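Endoglucanase, glycoside hydrolase family 5 protein (Cytophaga hutchinsonii, PDB 5IHS) probably hydrolyses internal beta-1,4-glucosidic bonds of cellulose, consistent with a role among the periplasmic endoglucanases needed for growth on crystalline cellulose. Local coordinates at residues Ala86-Glu91 with Met104-Val109. Residues are numbered along the deposited sequence; the frame is centred on the assembly and turned at random. Where two conformers were deposited one is given.
Sequences AAMGVE and MKVMEV
M88 and A86, two residues apart on barrel strand 83-89, meet V106 and V109, one turn apart on helix 99-116, in the strand-to-helix packing of a TIM barrel's beta-alpha-beta unit. Strand 86-89 and helix 104-109 run almost antiparallel (174°), their axes 8.7 Å apart at closest approach. Packing is tightest at M88, whose chain crosses V106 at about a right angle. An anti chi1 (-170°) and an extended chi2 carry CG and SD of M88 past CG2 of V106, which CB already meets; from CG2 the sulfur is 3.8 Å away. A long, flexible thioether suits this place, since it also reaches Y95 and F139. A86 makes the looser part: its CB points at the helix but lies 4.3 Å from CG1 of V106 and 4.2 Å from CG1 of V109. Alanine's small side chain lets the helix lie close, with CA of A86 5.8 Å from CA of V106, and beta-branched valines offer methyls to the strand. M107 points away from the strand and packs against helix 133-147, while the partly exposed E108 suits the more open side. At the closest point, CB of M88 lies 3.5 Å from CG2 of V106.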
loop_
_atom_site.group_PDB
_atom_site.type_symbol
_atom_site.label_atom_id
_atom_site.label_comp_id
_atom_site.label_asym_id
_atom_site.label_seq_id
_atom_site.Cartn_x
_atom_site.Cartn_y
_atom_site.Cartn_z
ATOM N N ALA A 86 -3.817 -4.474 2.937
ATOM C CA ALA A 86 -3.873 -5.368 4.090
ATOM C C ALA A 86 -2.474 -5.412 4.698
ATOM O O ALA A 86 -1.557 -5.981 4.100
ATOM C CB ALA A 86 -4.330 -6.758 3.655
ATOM N N ALA A 87 -2.312 -4.799 5.875
ATOM C CA ALA A 87 -1.011 -4.616 6.527
ATOM C C ALA A 87 -0.807 -5.751 7.528
ATOM O O ALA A 87 -1.095 -5.616 8.720
ATOM C CB ALA A 87 -0.945 -3.247 7.200
ATOM N N MET A 88 -0.280 -6.873 7.042
ATOM C CA MET A 88 -0.130 -8.058 7.874
ATOM C C MET A 88 1.100 -7.912 8.765
ATOM O O MET A 88 2.240 -7.930 8.290
ATOM C CB MET A 88 0.003 -9.310 7.015
ATOM C CG MET A 88 -0.098 -10.562 7.870
ATOM S SD MET A 88 0.183 -12.124 7.031
ATOM C CE MET A 88 1.913 -11.948 6.606
ATOM N N GLY A 89 0.878 -7.781 10.071
ATOM C CA GLY A 89 2.002 -7.723 10.990
ATOM C C GLY A 89 2.780 -9.026 10.974
ATOM O O GLY A 89 2.209 -10.110 10.863
ATOM N N VAL A 90 4.100 -8.910 11.068
ATOM C CA VAL A 90 5.011 -10.044 10.953
ATOM C C VAL A 90 5.672 -10.351 12.302
ATOM O O VAL A 90 5.509 -11.446 12.843
ATOM C CB VAL A 90 6.047 -9.796 9.833
ATOM C CG1 VAL A 90 7.057 -10.912 9.752
ATOM C CG2 VAL A 90 5.327 -9.618 8.507
ATOM N N GLU A 91 6.402 -9.383 12.858
ATOM C CA GLU A 91 6.958 -9.434 14.199
ATOM C C GLU A 91 5.880 -9.034 15.219
ATOM O O GLU A 91 4.759 -8.662 14.860
ATOM C CB GLU A 91 8.186 -8.510 14.260
ATOM C CG GLU A 91 9.306 -8.836 13.218
ATOM C CD GLU A 91 9.188 -8.105 11.866
ATOM O OE1 GLU A 91 8.958 -6.865 11.822
ATOM O OE2 GLU A 91 9.373 -8.779 10.824
ATOM N N MET A 104 -5.353 -15.495 7.581
ATOM C CA MET A 104 -6.801 -15.493 7.396
ATOM C C MET A 104 -7.333 -14.076 7.222
ATOM O O MET A 104 -8.184 -13.825 6.358
ATOM C CB MET A 104 -7.472 -16.171 8.596
ATOM C CG MET A 104 -8.993 -16.168 8.552
ATOM S SD MET A 104 -9.767 -16.555 10.134
ATOM C CE MET A 104 -9.353 -15.076 11.077
ATOM N N LYS A 105 -6.863 -13.137 8.055
ATOM C CA LYS A 105 -7.317 -11.752 7.967
ATOM C C LYS A 105 -6.964 -11.152 6.616
ATOM O O LYS A 105 -7.772 -10.432 6.011
ATOM C CB LYS A 105 -6.684 -10.916 9.079
ATOM C CG LYS A 105 -7.118 -11.280 10.473
ATOM C CD LYS A 105 -6.237 -10.586 11.499
ATOM C CE LYS A 105 -6.565 -11.009 12.908
ATOM N NZ LYS A 105 -5.544 -10.513 13.841
ATOM N N VAL A 106 -5.739 -11.400 6.144
ATOM C CA VAL A 106 -5.337 -10.923 4.822
ATOM C C VAL A 106 -6.259 -11.488 3.751
ATOM O O VAL A 106 -6.743 -10.757 2.878
ATOM C CB VAL A 106 -3.867 -11.283 4.545
ATOM C CG1 VAL A 106 -3.494 -10.990 3.097
ATOM C CG2 VAL A 106 -2.942 -10.558 5.492
ATOM N N MET A 107 -6.491 -12.801 3.788
ATOM C CA MET A 107 -7.302 -13.428 2.754
ATOM C C MET A 107 -8.738 -12.929 2.780
ATOM O O MET A 107 -9.373 -12.827 1.726
ATOM C CB MET A 107 -7.245 -14.947 2.882
ATOM C CG MET A 107 -5.877 -15.509 2.529
ATOM S SD MET A 107 -5.815 -17.292 2.408
ATOM C CE MET A 107 -6.232 -17.748 4.082
ATOM N N GLU A 108 -9.274 -12.611 3.955
ATOM C CA GLU A 108 -10.622 -12.065 3.995
ATOM C C GLU A 108 -10.685 -10.740 3.245
ATOM O O GLU A 108 -11.635 -10.485 2.497
ATOM C CB GLU A 108 -11.077 -11.919 5.441
ATOM C CG GLU A 108 -12.535 -11.497 5.582
ATOM C CD GLU A 108 -13.555 -12.555 5.089
ATOM O OE1 GLU A 108 -13.151 -13.696 4.791
ATOM O OE2 GLU A 108 -14.767 -12.232 4.995
ATOM N N VAL A 109 -9.671 -9.889 3.416
ATOM C CA VAL A 109 -9.639 -8.613 2.713
ATOM C C VAL A 109 -9.415 -8.816 1.218
ATOM O O VAL A 109 -10.071 -8.176 0.392
ATOM C CB VAL A 109 -8.598 -7.683 3.364
ATOM C CG1 VAL A 109 -8.377 -6.428 2.533
ATOM C CG2 VAL A 109 -9.059 -7.328 4.785
#